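Local coordinates for Lmo2349 protein (Listeria monocytogenes, PDB 4GVO) that probably binds L-cystine or related amino acids as the extracellular solute-binding component of an ABC transporter, at residues 81-93 against 201-214. Numbering follows the deposited sequence.
Sequences KEREKKFLFNDVA and MLGKDETKLSKKVD. With HIS (histidine), chain E.
Leu88 and Leu202 form an antiparallel hydrogen-bonded pair, Leu202 N giving to Leu88 O at 2.8 Å and Leu88 N to Leu202 O, which adds the short strand 88-89 to strand 191-202 in the main sheet of this family 3 solute-binding fold. In the next, non-hydrogen-bonded pair, Met201 lies alongside Phe89: its CG sits over the ring face, 4.0 Å from the centroid and 28° off the normal, while SD makes an oblique Met-aromatic contact. A bend at chi3 (61°) turns Met201 CE toward Phe87 CD2, 3.5 Å away, and against the CB-CG-CD chain of Arg83, which Met201 crosses at about a right angle. That arginine, extended from CG to NE, grips the bound histidine's carboxylate at its guanidinium edge, NH1 reaching O at 2.8 Å with an angle of 174° and NH2 donating to OXT. Lys204 NZ donates hydrogen bonds to Glu84 O, in its carbonyl plane, and to Phe87 O, from above its plane, tying both to the turn 203-206. Farther out, Asp214 of helix 207-222 holds the loop beyond the strand: OD2 accepts from Asp91 N through its syn lone pair at 3.0 Å, and OD1 accepts from Asn90 ND2 (2.8 Å) and Val92 N (3.0 Å) from opposite faces of the carboxylate plane.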
# COMPACT_ATOMS: atom_id res chain seq x y z
N LYS A 81 7.96 -5.62 11.34
CA LYS A 81 9.17 -6.25 11.83
C LYS A 81 9.64 -7.38 10.90
O LYS A 81 10.86 -7.55 10.69
CB LYS A 81 8.99 -6.68 13.26
CG LYS A 81 7.91 -7.72 13.46
CD LYS A 81 7.84 -8.18 14.91
CE LYS A 81 6.94 -9.40 15.09
NZ LYS A 81 7.10 -10.47 14.06
N GLU A 82 8.72 -8.10 10.27
CA GLU A 82 9.07 -9.14 9.30
C GLU A 82 9.84 -8.59 8.13
O GLU A 82 10.88 -9.13 7.71
CB GLU A 82 7.83 -9.85 8.82
CG GLU A 82 7.20 -10.71 9.89
CD GLU A 82 6.31 -9.98 10.89
OE1 GLU A 82 6.15 -8.72 10.86
OE2 GLU A 82 5.79 -10.72 11.77
N ARG A 83 9.38 -7.46 7.60
CA ARG A 83 10.07 -6.84 6.48
C ARG A 83 11.40 -6.22 6.87
O ARG A 83 12.35 -6.32 6.09
CB ARG A 83 9.18 -5.78 5.85
CG ARG A 83 8.06 -6.39 5.03
CD ARG A 83 7.03 -5.36 4.56
NE ARG A 83 6.06 -5.95 3.65
CZ ARG A 83 4.97 -5.32 3.25
NH1 ARG A 83 4.66 -4.12 3.69
NH2 ARG A 83 4.16 -5.92 2.41
N GLU A 84 11.48 -5.64 8.09
CA GLU A 84 12.73 -5.06 8.56
C GLU A 84 13.81 -6.08 8.79
O GLU A 84 15.00 -5.73 8.77
CB GLU A 84 12.57 -4.33 9.88
CG GLU A 84 11.75 -3.09 9.81
CD GLU A 84 12.28 -1.95 10.66
OE1 GLU A 84 11.78 -1.81 11.78
OE2 GLU A 84 13.20 -1.21 10.21
N LYS A 85 13.42 -7.33 9.00
CA LYS A 85 14.43 -8.36 9.18
C LYS A 85 15.16 -8.63 7.86
O LYS A 85 16.32 -9.02 7.88
CB LYS A 85 13.88 -9.64 9.78
CG LYS A 85 13.16 -10.59 8.82
CD LYS A 85 12.03 -11.23 9.60
CE LYS A 85 11.15 -12.20 8.82
NZ LYS A 85 10.97 -11.89 7.40
N LYS A 86 14.52 -8.33 6.72
CA LYS A 86 15.07 -8.60 5.39
C LYS A 86 15.56 -7.37 4.64
O LYS A 86 16.52 -7.46 3.86
CB LYS A 86 14.06 -9.31 4.50
CG LYS A 86 13.60 -10.65 4.97
CD LYS A 86 12.49 -11.15 4.05
CE LYS A 86 13.03 -11.54 2.67
NZ LYS A 86 12.03 -12.12 1.73
N PHE A 87 14.89 -6.23 4.87
CA PHE A 87 15.07 -5.03 4.03
C PHE A 87 15.32 -3.77 4.87
O PHE A 87 14.99 -3.72 6.08
CB PHE A 87 13.84 -4.85 3.15
CG PHE A 87 13.60 -5.97 2.23
CD1 PHE A 87 14.49 -6.23 1.20
CD2 PHE A 87 12.51 -6.82 2.39
CE1 PHE A 87 14.30 -7.30 0.31
CE2 PHE A 87 12.32 -7.88 1.52
CZ PHE A 87 13.20 -8.11 0.48
N LEU A 88 15.87 -2.76 4.21
CA LEU A 88 16.04 -1.43 4.75
C LEU A 88 14.83 -0.57 4.45
O LEU A 88 14.37 -0.51 3.32
CB LEU A 88 17.30 -0.82 4.15
CG LEU A 88 17.66 0.60 4.56
CD1 LEU A 88 17.88 0.66 6.08
CD2 LEU A 88 18.91 1.01 3.80
N PHE A 89 14.32 0.10 5.47
CA PHE A 89 13.32 1.16 5.30
C PHE A 89 14.01 2.51 5.46
O PHE A 89 14.84 2.67 6.35
CB PHE A 89 12.22 1.07 6.33
CG PHE A 89 11.29 -0.10 6.10
CD1 PHE A 89 11.68 -1.39 6.39
CD2 PHE A 89 10.06 0.08 5.54
CE1 PHE A 89 10.78 -2.45 6.17
CE2 PHE A 89 9.19 -0.98 5.29
CZ PHE A 89 9.54 -2.23 5.64
N ASN A 90 13.66 3.50 4.63
CA ASN A 90 14.16 4.84 4.88
C ASN A 90 13.51 5.37 6.17
O ASN A 90 12.56 4.76 6.69
CB ASN A 90 13.96 5.74 3.68
CG ASN A 90 12.52 6.08 3.45
OD1 ASN A 90 11.71 5.19 3.23
ND2 ASN A 90 12.18 7.37 3.50
N ASP A 91 14.02 6.48 6.71
CA ASP A 91 13.56 7.04 8.00
C ASP A 91 12.32 7.89 7.91
O ASP A 91 11.61 8.05 8.92
CB ASP A 91 14.64 7.90 8.68
CG ASP A 91 15.74 7.07 9.36
OD1 ASP A 91 15.71 5.82 9.35
OD2 ASP A 91 16.66 7.69 9.93
N VAL A 92 12.05 8.48 6.74
CA VAL A 92 10.99 9.46 6.64
C VAL A 92 9.74 8.84 5.99
O VAL A 92 9.78 8.44 4.83
CB VAL A 92 11.47 10.70 5.87
CG1 VAL A 92 10.35 11.72 5.74
CG2 VAL A 92 12.73 11.31 6.53
N ALA A 93 8.63 8.78 6.71
CA ALA A 93 7.40 8.20 6.18
C ALA A 93 6.75 9.15 5.19
O ALA A 93 6.92 10.40 5.26
CB ALA A 93 6.42 7.96 7.34
N MET A 201 11.29 0.87 0.48
CA MET A 201 12.05 -0.27 0.88
C MET A 201 13.23 -0.45 -0.02
O MET A 201 13.10 -0.30 -1.24
CB MET A 201 11.19 -1.55 0.88
CG MET A 201 10.06 -1.47 1.89
SD MET A 201 9.03 -2.96 1.98
CE MET A 201 10.24 -4.19 2.46
N LEU A 202 14.36 -0.77 0.58
CA LEU A 202 15.64 -0.91 -0.14
C LEU A 202 16.36 -2.17 0.35
O LEU A 202 16.00 -2.76 1.34
CB LEU A 202 16.53 0.31 0.14
CG LEU A 202 15.94 1.69 -0.17
CD1 LEU A 202 15.25 2.32 1.05
CD2 LEU A 202 17.03 2.62 -0.71
N GLY A 203 17.42 -2.54 -0.35
CA GLY A 203 18.33 -3.55 0.19
C GLY A 203 19.09 -3.03 1.38
O GLY A 203 19.37 -1.84 1.46
N LYS A 204 19.47 -3.93 2.28
CA LYS A 204 20.16 -3.56 3.52
C LYS A 204 21.50 -2.86 3.26
O LYS A 204 21.92 -2.07 4.09
CB LYS A 204 20.37 -4.78 4.44
CG LYS A 204 19.09 -5.19 5.19
CD LYS A 204 18.65 -4.21 6.25
CE LYS A 204 17.65 -4.80 7.25
NZ LYS A 204 16.91 -3.73 8.05
N ASP A 205 22.14 -3.14 2.12
CA ASP A 205 23.41 -2.52 1.75
C ASP A 205 23.29 -1.08 1.27
O ASP A 205 24.30 -0.38 1.16
CB ASP A 205 24.04 -3.34 0.59
CG ASP A 205 23.05 -3.53 -0.60
OD1 ASP A 205 21.89 -4.13 -0.46
OD2 ASP A 205 23.44 -3.07 -1.70
N GLU A 206 22.06 -0.64 0.96
CA GLU A 206 21.82 0.63 0.25
C GLU A 206 21.62 1.83 1.18
O GLU A 206 20.71 2.64 1.03
CB GLU A 206 20.65 0.51 -0.76
CG GLU A 206 20.87 -0.50 -1.84
CD GLU A 206 19.76 -0.49 -2.86
OE1 GLU A 206 18.65 -0.91 -2.50
OE2 GLU A 206 19.98 -0.02 -3.99
N THR A 207 22.48 1.90 2.18
CA THR A 207 22.38 2.95 3.18
C THR A 207 22.62 4.36 2.66
O THR A 207 21.94 5.28 3.06
CB THR A 207 23.27 2.64 4.37
OG1 THR A 207 24.61 2.46 3.93
CG2 THR A 207 22.77 1.37 5.11
N LYS A 208 23.49 4.51 1.68
CA LYS A 208 23.75 5.82 1.12
C LYS A 208 22.54 6.30 0.37
O LYS A 208 22.09 7.44 0.56
CB LYS A 208 25.02 5.80 0.20
CG LYS A 208 25.29 7.12 -0.49
CD LYS A 208 26.61 7.14 -1.23
CE LYS A 208 26.77 8.45 -1.98
NZ LYS A 208 28.01 8.45 -2.81
N LEU A 209 22.01 5.45 -0.49
CA LEU A 209 20.79 5.81 -1.23
C LEU A 209 19.63 6.13 -0.29
O LEU A 209 18.89 7.10 -0.49
CB LEU A 209 20.41 4.70 -2.19
CG LEU A 209 19.13 4.84 -3.00
CD1 LEU A 209 19.21 6.10 -3.86
CD2 LEU A 209 18.94 3.58 -3.86
N SER A 210 19.45 5.32 0.75
CA SER A 210 18.36 5.56 1.71
C SER A 210 18.48 6.94 2.36
O SER A 210 17.47 7.67 2.50
CB SER A 210 18.36 4.45 2.76
OG SER A 210 17.19 4.52 3.52
N LYS A 211 19.71 7.31 2.75
CA LYS A 211 19.95 8.63 3.33
C LYS A 211 19.61 9.77 2.35
O LYS A 211 19.01 10.77 2.76
CB LYS A 211 21.38 8.73 3.80
CG LYS A 211 21.73 9.98 4.56
CD LYS A 211 23.20 9.96 4.97
CE LYS A 211 23.67 11.32 5.44
NZ LYS A 211 25.13 11.30 5.80
N LYS A 212 19.99 9.59 1.08
CA LYS A 212 19.71 10.58 0.03
C LYS A 212 18.21 10.72 -0.16
O LYS A 212 17.68 11.84 -0.28
CB LYS A 212 20.43 10.23 -1.28
CG LYS A 212 21.96 10.29 -1.19
CD LYS A 212 22.50 11.69 -1.30
CE LYS A 212 24.03 11.68 -1.35
NZ LYS A 212 24.55 13.05 -1.52
N VAL A 213 17.52 9.60 -0.22
CA VAL A 213 16.06 9.63 -0.34
C VAL A 213 15.45 10.40 0.82
O VAL A 213 14.52 11.20 0.63
CB VAL A 213 15.49 8.17 -0.47
CG1 VAL A 213 13.96 8.10 -0.28
CG2 VAL A 213 15.91 7.60 -1.82
N ASP A 214 15.91 10.14 2.05
CA ASP A 214 15.41 10.87 3.22
C ASP A 214 15.68 12.36 3.12
O ASP A 214 14.81 13.14 3.47
CB ASP A 214 16.05 10.36 4.53
CG ASP A 214 15.47 9.04 4.98
OD1 ASP A 214 14.25 8.87 4.71
OD2 ASP A 214 16.19 8.28 5.71
N HIS E . 0.27 -1.29 2.12
CA HIS E . 0.48 -2.65 1.54
C HIS E . 1.62 -3.39 2.18
O HIS E . 2.39 -2.76 2.92
CB HIS E . 0.72 -2.56 0.04
CG HIS E . -0.56 -2.55 -0.74
ND1 HIS E . -1.45 -1.56 -0.60
CD2 HIS E . -1.13 -3.48 -1.63
CE1 HIS E . -2.53 -1.83 -1.38
NE2 HIS E . -2.30 -2.99 -2.02
OXT HIS E . 1.75 -4.61 1.97
O HOH W 1 18.33 -6.56 1.96